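Local coordinates for putative pyrroline carboxylate reductase (Streptococcus pyogenes, PDB 2AHR), which probably catalyses the NAD(P)H-dependent reduction of 1-pyrroline-5-carboxylate to L-proline, the last step of proline biosynthesis, at residues I58-V64 / H81-I87; A91-L95 / P107-I111; S123-T127 / E155-F161. All coordinates share one frame. Residue numbers count along the deposited sequence, not the author numbering.

Contact 1: residues I58-V64 / H81-I87; sequences IDQVDLV and HFKQPII
Ile58 is helical. Its side chain (chi1 m, chi2 t) points at segment 81-87. Ile58 CD1 lies over one face of the Phe82 ring, 3.8 Å from the centroid, a CH-pi contact. Ile58 CG2 also packs on Lys83 CD at 3.8 Å. Asp59 OD1 makes a long salt bridge to Lys83 NZ (3.6 Å) and is also hydrogen-bonded to Gln55. The chain then turns through Val61 and Asp62. The backbones converge: CA to CA is 6.4 Å for Ile58 and Phe82, 5.3 Å for Leu63 and Pro85, and 4.7 Å for Val64 and Ile86. Gln84 (chi1 p, chi2 m) reaches into the turn: its NE2 donates to Ile58 O (2.9 Å) and to Val61 O (3.1 Å), while its OE1 accepts from Lys83 N (2.9 Å). Leu63 (chi1 t, chi2 p) rests its CD1 on Pro85 CB and its CD2 on Ile87 CD1, both at 3.7 Å. Val64 pairs in parallel with Ile86, both side chains on one face. Val64 N donates to Pro85 O (3.1 Å), and Ile87 N to Val64 O (2.8 Å). Val64 CG1 touches Phe82 CE2 at 4.0 Å. Here neighbouring strands of a Rossmann-domain beta-alpha-beta unit begin. The Gln84 amide thus satisfies the carbonyls of Ile58 and Val61 before the strands pair, with apolar contacts at both ends.

Contact 2: residues A91-L95 / P107-I111; sequences AGISL and PLLRI. With NA (sodium ion), chain R; NAP (NADP nicotinamide-adenine-dinucleotide phosphate), chain S.
The Arg110 guanidinium lies against the backbone of loop 91-95 without a direct hydrogen bond to it. Ile93 O sits over one face of the group, 3.1 Å from Arg110 NE, but the angle is poor. Ser94 N lies over the same group. One water joins the segments: it accepts from Gly92 N (2.9 Å) and, weakly, from Arg110 NH2 (3.0 Å). Arg110 NH1 has its charged partner in Glu155, a salt bridge. Segment 108-111 is an extended strand, whereas 91-95 is irregular until Leu95 starts a helix. The backbones stand apart: CA to CA is 9.0 Å for Ala91 and Ile111, and 6.7 Å for Leu95 and Leu108. Arg110 (chi1 m, chi2 t, chi3 p) and Leu108 both point toward the loop. Leu95 (chi1 m, chi2 t) brings CD2 to 3.8 Å from Leu108 CB and 3.7 Å from Arg110 CG. Ser94 is the N-cap of helix 95-102, with its OG (chi1 p) bonded to Arg97 N. Gly92 has phi 78°, which favours glycine, and a CB there would crowd the sodium ion. Gly92 O binds the ion at 2.4 Å, as do two waters; the main-chain oxygens of Ala256 and Lys257 and the C-terminal Leu259 O complete the site. Ala91 N donates to O2D of NADP (NAP) at 3.0 Å. Ala91 also packs on Thr228 of the second subunit. The loop after parallel strand 86-88 meets the nicotinamide ribose, as expected in a Rossmann dinucleotide-binding fold.

Contact 3: residues S123-T127 / E155-F161; sequences STALT and EKDFDTF
Segment 123-127 is an extended strand. Segment 155-161 begins as a 3-10 turn at 155-157 and becomes the first turn of helix 158-185. The helix start packs on one face of the sheet, joining the Rossmann-type domain to the helical dimerisation region. CA to CA is 6.4 Å for Thr127 and Glu155, and 7.3 Å for Ala125 and Phe161. Phe158 N bonds to Glu155 O (3.1 Å) and Phe161 N to Asp157 O (3.0 Å), which carries the turn into the helix. Asp157 holds the N-cap position, but its side chain makes no capping bond. No hydrogen bond crosses between the segments. Ala125 and Thr127 point toward the helix, while Thr124 and Leu126 point away; Leu126 packs on helix 134-145. Phe158 (chi1 -105°, between wells) sets CZ 3.6 Å from Ala125 CB and CE1 3.5 Å from Thr127 CG2. Glu155 OE2 accepts a hydrogen bond from Leu95 N and forms a salt bridge with Arg110. Phe161 (chi1 t) packs on Ile196 of the second subunit as well as on this strand. Ser123 O lies at the edge of the Phe161 ring, 3.3 Å from CE2. Ala125 CB sits over its face in a CH-pi contact, 3.5 Å from the centroid.

From the N terminus, contact 1 closes first, at the end of the crossover through helix 73-77. Contact 2 follows and closes the loop through helix 95-102. Contact 3 closes last, after helix 134-145 and strand 148-152. The three lie in series; none nests in or crosses another. One sheet connects them. Strand 86-88 of contact 1 pairs in parallel with strand 108-112 of contact 2, through Ile86 O and Leu109 N (2.9 Å). That strand pairs antiparallel with strand 122-128 of contact 3, through Arg110 N and Thr127 O (2.8 Å). Glu155 adds a second tie between contacts 2 and 3. Together they run from the nucleotide-binding strands to the start of helix 158-185 in the dimerisation region.

Contact 1: residues I58-V64 / H81-I87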
# COMPACT_ATOMS: atom_id res chain seq x y z
N ILE E 58 19.46 49.70 -15.87
CA ILE E 58 19.25 50.37 -14.58
C ILE E 58 19.39 51.90 -14.63
O ILE E 58 18.63 52.62 -13.96
CB ILE E 58 20.16 49.78 -13.45
CG1 ILE E 58 19.85 48.29 -13.22
CG2 ILE E 58 19.96 50.53 -12.15
CD1 ILE E 58 20.98 47.51 -12.53
N ASP E 59 20.33 52.39 -15.44
CA ASP E 59 20.67 53.82 -15.47
C ASP E 59 19.62 54.76 -16.13
O ASP E 59 19.68 55.98 -15.94
CB ASP E 59 22.06 54.02 -16.11
CG ASP E 59 23.18 53.33 -15.32
OD1 ASP E 59 23.06 53.15 -14.08
OD2 ASP E 59 24.20 52.97 -15.95
N GLN E 60 18.66 54.20 -16.86
CA GLN E 60 17.66 55.00 -17.58
C GLN E 60 16.20 54.82 -17.11
O GLN E 60 15.30 55.54 -17.56
CB GLN E 60 17.76 54.73 -19.09
CG GLN E 60 17.86 53.25 -19.47
CD GLN E 60 17.97 53.02 -20.97
OE1 GLN E 60 18.82 52.25 -21.43
NE2 GLN E 60 17.11 53.68 -21.74
N VAL E 61 15.97 53.89 -16.19
CA VAL E 61 14.63 53.42 -15.84
C VAL E 61 14.11 53.96 -14.50
O VAL E 61 14.89 54.28 -13.61
CB VAL E 61 14.67 51.87 -15.90
CG1 VAL E 61 14.05 51.22 -14.69
CG2 VAL E 61 14.12 51.38 -17.22
N ASP E 62 12.78 54.09 -14.35
CA ASP E 62 12.16 54.57 -13.09
C ASP E 62 11.75 53.46 -12.13
O ASP E 62 11.45 53.72 -10.96
CB ASP E 62 10.92 55.42 -13.37
CG ASP E 62 11.18 56.52 -14.36
OD1 ASP E 62 11.67 57.60 -13.95
OD2 ASP E 62 10.88 56.31 -15.56
N LEU E 63 11.72 52.24 -12.65
CA LEU E 63 11.23 51.07 -11.93
C LEU E 63 11.78 49.85 -12.63
O LEU E 63 11.74 49.77 -13.86
CB LEU E 63 9.70 51.06 -11.95
CG LEU E 63 8.94 49.98 -11.19
CD1 LEU E 63 8.94 50.23 -9.68
CD2 LEU E 63 7.51 49.91 -11.69
N VAL E 64 12.31 48.91 -11.86
CA VAL E 64 12.81 47.64 -12.39
C VAL E 64 11.86 46.48 -12.03
O VAL E 64 11.31 46.42 -10.92
CB VAL E 64 14.23 47.34 -11.86
CG1 VAL E 64 14.64 45.89 -12.13
CG2 VAL E 64 15.23 48.32 -12.48
N HIS E 81 24.20 48.06 -9.50
CA HIS E 81 23.90 49.17 -8.58
C HIS E 81 22.52 49.76 -8.86
O HIS E 81 22.34 50.49 -9.84
CB HIS E 81 24.98 50.27 -8.62
CG HIS E 81 26.39 49.76 -8.72
ND1 HIS E 81 27.15 49.47 -7.61
CD2 HIS E 81 27.17 49.50 -9.79
CE1 HIS E 81 28.34 49.04 -7.99
NE2 HIS E 81 28.38 49.05 -9.32
N PHE E 82 21.55 49.46 -8.00
CA PHE E 82 20.16 49.85 -8.25
C PHE E 82 19.85 51.26 -7.73
O PHE E 82 20.47 51.71 -6.77
CB PHE E 82 19.18 48.78 -7.74
CG PHE E 82 19.16 47.53 -8.59
CD1 PHE E 82 20.00 46.45 -8.30
CD2 PHE E 82 18.31 47.43 -9.70
CE1 PHE E 82 19.99 45.30 -9.09
CE2 PHE E 82 18.29 46.28 -10.50
CZ PHE E 82 19.14 45.21 -10.19
N LYS E 83 18.91 51.93 -8.39
CA LYS E 83 18.71 53.37 -8.22
C LYS E 83 17.22 53.75 -8.18
O LYS E 83 16.86 54.93 -8.10
CB LYS E 83 19.38 54.10 -9.40
CG LYS E 83 20.88 53.81 -9.57
CD LYS E 83 21.31 53.91 -11.04
CE LYS E 83 22.77 54.37 -11.19
NZ LYS E 83 23.81 53.47 -10.57
N GLN E 84 16.37 52.73 -8.22
CA GLN E 84 14.91 52.91 -8.29
C GLN E 84 14.21 51.76 -7.57
O GLN E 84 14.85 50.76 -7.26
CB GLN E 84 14.45 52.95 -9.74
CG GLN E 84 14.76 51.68 -10.50
CD GLN E 84 16.21 51.60 -10.90
OE1 GLN E 84 16.99 50.83 -10.32
NE2 GLN E 84 16.60 52.40 -11.88
N PRO E 85 12.88 51.90 -7.33
CA PRO E 85 12.15 50.77 -6.74
C PRO E 85 12.22 49.52 -7.63
O PRO E 85 12.36 49.63 -8.85
CB PRO E 85 10.71 51.30 -6.65
CG PRO E 85 10.85 52.79 -6.64
CD PRO E 85 12.00 53.05 -7.57
N ILE E 86 12.18 48.35 -7.01
CA ILE E 86 12.28 47.09 -7.74
C ILE E 86 11.10 46.18 -7.39
O ILE E 86 10.68 46.11 -6.22
CB ILE E 86 13.61 46.36 -7.42
CG1 ILE E 86 14.81 47.25 -7.78
CG2 ILE E 86 13.73 45.03 -8.15
CD1 ILE E 86 16.06 46.92 -6.96
N ILE E 87 10.57 45.50 -8.41
CA ILE E 87 9.55 44.47 -8.23
C ILE E 87 10.15 43.11 -8.55
O ILE E 87 10.67 42.89 -9.65
CB ILE E 87 8.32 44.70 -9.16
CG1 ILE E 87 7.69 46.09 -8.92
CG2 ILE E 87 7.28 43.59 -8.98
CD1 ILE E 87 6.84 46.59 -10.11

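Contact 2: residues A91-L95 / P107-I111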
# COMPACT_ATOMS: atom_id res chain seq x y z
N ALA E 91 9.37 33.33 -6.68
CA ALA E 91 8.92 32.49 -5.58
C ALA E 91 10.04 32.31 -4.56
O ALA E 91 11.21 32.18 -4.92
CB ALA E 91 8.49 31.11 -6.11
N GLY E 92 9.66 32.29 -3.29
CA GLY E 92 10.58 31.90 -2.23
C GLY E 92 11.63 32.88 -1.74
O GLY E 92 12.42 32.53 -0.86
N ILE E 93 11.68 34.09 -2.29
CA ILE E 93 12.68 35.08 -1.87
C ILE E 93 11.99 36.26 -1.21
O ILE E 93 11.25 37.02 -1.87
CB ILE E 93 13.55 35.55 -3.07
CG1 ILE E 93 14.22 34.34 -3.72
CG2 ILE E 93 14.56 36.66 -2.64
CD1 ILE E 93 15.56 34.61 -4.36
N SER E 94 12.21 36.41 0.09
CA SER E 94 11.62 37.49 0.85
C SER E 94 12.19 38.85 0.45
O SER E 94 13.28 38.96 -0.12
CB SER E 94 11.85 37.29 2.34
OG SER E 94 13.21 37.54 2.65
N LEU E 95 11.44 39.89 0.79
CA LEU E 95 11.84 41.27 0.62
C LEU E 95 13.09 41.57 1.45
O LEU E 95 13.92 42.40 1.05
CB LEU E 95 10.68 42.20 1.02
CG LEU E 95 9.46 42.25 0.07
CD1 LEU E 95 8.25 42.82 0.76
CD2 LEU E 95 9.76 43.05 -1.16
N PRO E 107 12.81 51.14 -2.05
CA PRO E 107 11.47 50.57 -1.93
C PRO E 107 11.43 49.29 -2.76
O PRO E 107 11.81 49.30 -3.92
CB PRO E 107 10.56 51.66 -2.53
CG PRO E 107 11.41 52.95 -2.47
CD PRO E 107 12.80 52.45 -2.73
N LEU E 108 11.00 48.19 -2.15
CA LEU E 108 10.96 46.90 -2.84
C LEU E 108 9.58 46.28 -2.74
O LEU E 108 8.93 46.32 -1.67
CB LEU E 108 12.02 45.93 -2.31
CG LEU E 108 13.50 46.36 -2.27
CD1 LEU E 108 14.27 45.47 -1.32
CD2 LEU E 108 14.15 46.40 -3.66
N LEU E 109 9.16 45.69 -3.85
CA LEU E 109 7.85 45.05 -3.92
C LEU E 109 7.95 43.63 -4.42
O LEU E 109 8.82 43.30 -5.23
CB LEU E 109 6.88 45.84 -4.81
CG LEU E 109 6.59 47.26 -4.33
CD1 LEU E 109 7.43 48.26 -5.13
CD2 LEU E 109 5.11 47.58 -4.42
N ARG E 110 7.05 42.79 -3.91
CA ARG E 110 6.89 41.44 -4.43
C ARG E 110 5.52 41.24 -5.07
O ARG E 110 4.49 41.64 -4.51
CB ARG E 110 7.07 40.39 -3.32
CG ARG E 110 8.50 40.07 -2.96
CD ARG E 110 8.53 38.95 -1.91
NE ARG E 110 8.29 37.62 -2.48
CZ ARG E 110 8.15 36.51 -1.75
NH1 ARG E 110 8.21 36.56 -0.42
NH2 ARG E 110 7.95 35.35 -2.36
N ILE E 111 5.52 40.59 -6.23
CA ILE E 111 4.31 40.07 -6.85
C ILE E 111 4.36 38.55 -7.04
O ILE E 111 5.45 37.93 -7.17
CB ILE E 111 3.99 40.78 -8.21
CG1 ILE E 111 5.09 40.51 -9.24
CG2 ILE E 111 3.73 42.28 -7.99
CD1 ILE E 111 4.74 40.99 -10.70
NA NA R . 12.14 30.65 0.66
PA NAP S . 12.23 30.71 -17.23
O1A NAP S . 13.29 29.67 -17.14
O2A NAP S . 11.24 30.36 -18.29
O5B NAP S . 12.83 32.20 -17.48
C5B NAP S . 14.03 32.64 -16.89
C4B NAP S . 14.74 33.53 -17.91
O4B NAP S . 15.80 34.26 -17.32
C3B NAP S . 15.31 32.71 -19.06
O3B NAP S . 14.73 33.16 -20.26
C2B NAP S . 16.81 32.96 -19.03
O2B NAP S . 17.40 33.21 -20.30
C1B NAP S . 16.90 34.25 -18.22
N9A NAP S . 18.23 34.41 -17.59
C8A NAP S . 19.11 33.42 -17.21
N7A NAP S . 20.22 34.01 -16.70
C5A NAP S . 20.07 35.35 -16.76
C6A NAP S . 20.91 36.41 -16.39
N6A NAP S . 22.22 36.21 -16.41
N1A NAP S . 20.46 37.70 -16.58
C2A NAP S . 19.23 37.95 -17.15
N3A NAP S . 18.42 36.90 -17.52
C4A NAP S . 18.83 35.62 -17.33
O3 NAP S . 11.54 30.91 -15.77
PN NAP S . 10.03 31.46 -15.55
O1N NAP S . 9.13 30.27 -15.50
O2N NAP S . 9.71 32.57 -16.48
O5D NAP S . 10.15 32.06 -14.05
C5D NAP S . 10.72 33.32 -13.80
C4D NAP S . 10.27 33.84 -12.43
O4D NAP S . 8.86 33.91 -12.34
C3D NAP S . 10.74 32.92 -11.31
O3D NAP S . 11.35 33.73 -10.33
C2D NAP S . 9.49 32.25 -10.75
O2D NAP S . 9.61 32.06 -9.35
C1D NAP S . 8.38 33.22 -11.19
N1N NAP S . 7.06 32.63 -11.52
C2N NAP S . 6.91 31.76 -12.58
C3N NAP S . 5.65 31.24 -12.88
C7N NAP S . 5.43 30.38 -14.10
O7N NAP S . 4.11 29.97 -14.36
N7N NAP S . 6.46 30.05 -14.89
C4N NAP S . 4.53 31.61 -12.12
C5N NAP S . 4.69 32.50 -11.06
C6N NAP S . 5.96 33.00 -10.78
P2B NAP S . 17.71 32.08 -21.41
O1X NAP S . 18.54 32.72 -22.51
O2X NAP S . 18.51 30.96 -20.77
O3X NAP S . 16.42 31.53 -21.98
O HOH W 1 6.91 32.58 -2.56
O HOH W 2 10.25 31.47 1.85
O HOH W 3 12.83 31.61 2.77

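Contact 3: residues S123-T127 / E155-F161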
# COMPACT_ATOMS: atom_id res chain seq x y z
N SER E 123 -4.02 35.96 -11.37
CA SER E 123 -4.44 36.24 -10.00
C SER E 123 -3.15 36.53 -9.23
O SER E 123 -2.43 35.60 -8.85
CB SER E 123 -5.21 35.04 -9.40
OG SER E 123 -6.26 34.61 -10.27
N THR E 124 -2.88 37.81 -9.01
CA THR E 124 -1.56 38.29 -8.60
C THR E 124 -1.54 38.85 -7.19
O THR E 124 -2.30 39.76 -6.86
CB THR E 124 -1.04 39.38 -9.58
OG1 THR E 124 -1.06 38.86 -10.91
CG2 THR E 124 0.39 39.82 -9.24
N ALA E 125 -0.66 38.30 -6.34
CA ALA E 125 -0.44 38.86 -5.02
C ALA E 125 0.53 40.04 -5.15
O ALA E 125 1.42 40.04 -6.02
CB ALA E 125 0.12 37.81 -4.06
N LEU E 126 0.36 41.02 -4.26
CA LEU E 126 1.21 42.21 -4.23
C LEU E 126 1.51 42.58 -2.79
O LEU E 126 0.61 42.68 -1.96
CB LEU E 126 0.54 43.39 -4.93
CG LEU E 126 1.14 44.81 -4.76
CD1 LEU E 126 2.52 44.91 -5.41
CD2 LEU E 126 0.19 45.87 -5.33
N THR E 127 2.79 42.81 -2.49
CA THR E 127 3.16 43.38 -1.20
C THR E 127 4.43 44.24 -1.31
O THR E 127 5.21 44.07 -2.25
CB THR E 127 3.27 42.29 -0.10
OG1 THR E 127 3.18 42.91 1.18
CG2 THR E 127 4.58 41.50 -0.22
N GLU E 155 3.14 39.33 3.37
CA GLU E 155 4.29 38.58 2.88
C GLU E 155 4.40 37.21 3.52
O GLU E 155 4.94 36.29 2.90
CB GLU E 155 5.62 39.33 3.04
CG GLU E 155 6.66 38.79 2.05
CD GLU E 155 8.09 39.24 2.29
OE1 GLU E 155 8.40 39.92 3.30
OE2 GLU E 155 8.92 38.88 1.45
N LYS E 156 3.90 37.07 4.74
CA LYS E 156 4.00 35.80 5.41
C LYS E 156 3.12 34.74 4.73
O LYS E 156 3.26 33.55 5.03
CB LYS E 156 3.65 35.91 6.90
CG LYS E 156 2.28 36.49 7.18
CD LYS E 156 1.91 36.36 8.67
CE LYS E 156 0.67 37.17 9.02
NZ LYS E 156 -0.42 36.85 8.07
N ASP E 157 2.22 35.17 3.84
CA ASP E 157 1.32 34.26 3.13
C ASP E 157 1.72 34.08 1.67
O ASP E 157 0.99 33.46 0.91
CB ASP E 157 -0.13 34.76 3.20
CG ASP E 157 -0.71 34.71 4.61
OD1 ASP E 157 -0.47 33.73 5.37
OD2 ASP E 157 -1.44 35.65 4.95
N PHE E 158 2.85 34.64 1.28
CA PHE E 158 3.26 34.58 -0.13
C PHE E 158 3.54 33.20 -0.66
O PHE E 158 3.26 32.92 -1.82
CB PHE E 158 4.42 35.53 -0.43
CG PHE E 158 4.00 36.76 -1.18
CD1 PHE E 158 3.06 37.64 -0.63
CD2 PHE E 158 4.50 37.01 -2.46
CE1 PHE E 158 2.64 38.77 -1.32
CE2 PHE E 158 4.10 38.14 -3.16
CZ PHE E 158 3.16 39.03 -2.58
N ASP E 159 4.10 32.33 0.19
CA ASP E 159 4.45 30.96 -0.24
C ASP E 159 3.18 30.12 -0.49
O ASP E 159 3.12 29.38 -1.45
CB ASP E 159 5.35 30.27 0.81
CG ASP E 159 6.79 30.77 0.77
OD1 ASP E 159 7.23 31.46 -0.19
OD2 ASP E 159 7.51 30.43 1.72
N THR E 160 2.20 30.24 0.40
CA THR E 160 0.89 29.63 0.22
C THR E 160 0.17 30.18 -1.00
O THR E 160 -0.47 29.42 -1.72
CB THR E 160 -0.00 29.82 1.50
OG1 THR E 160 0.71 29.36 2.65
CG2 THR E 160 -1.30 29.04 1.40
N PHE E 161 0.26 31.49 -1.25
CA PHE E 161 -0.39 32.08 -2.42
C PHE E 161 0.33 31.59 -3.69
O PHE E 161 -0.30 31.32 -4.70
CB PHE E 161 -0.37 33.62 -2.35
CG PHE E 161 -1.15 34.30 -3.45
CD1 PHE E 161 -2.43 34.81 -3.20
CD2 PHE E 161 -0.61 34.46 -4.72
CE1 PHE E 161 -3.15 35.45 -4.19
CE2 PHE E 161 -1.32 35.10 -5.75
CZ PHE E 161 -2.59 35.60 -5.49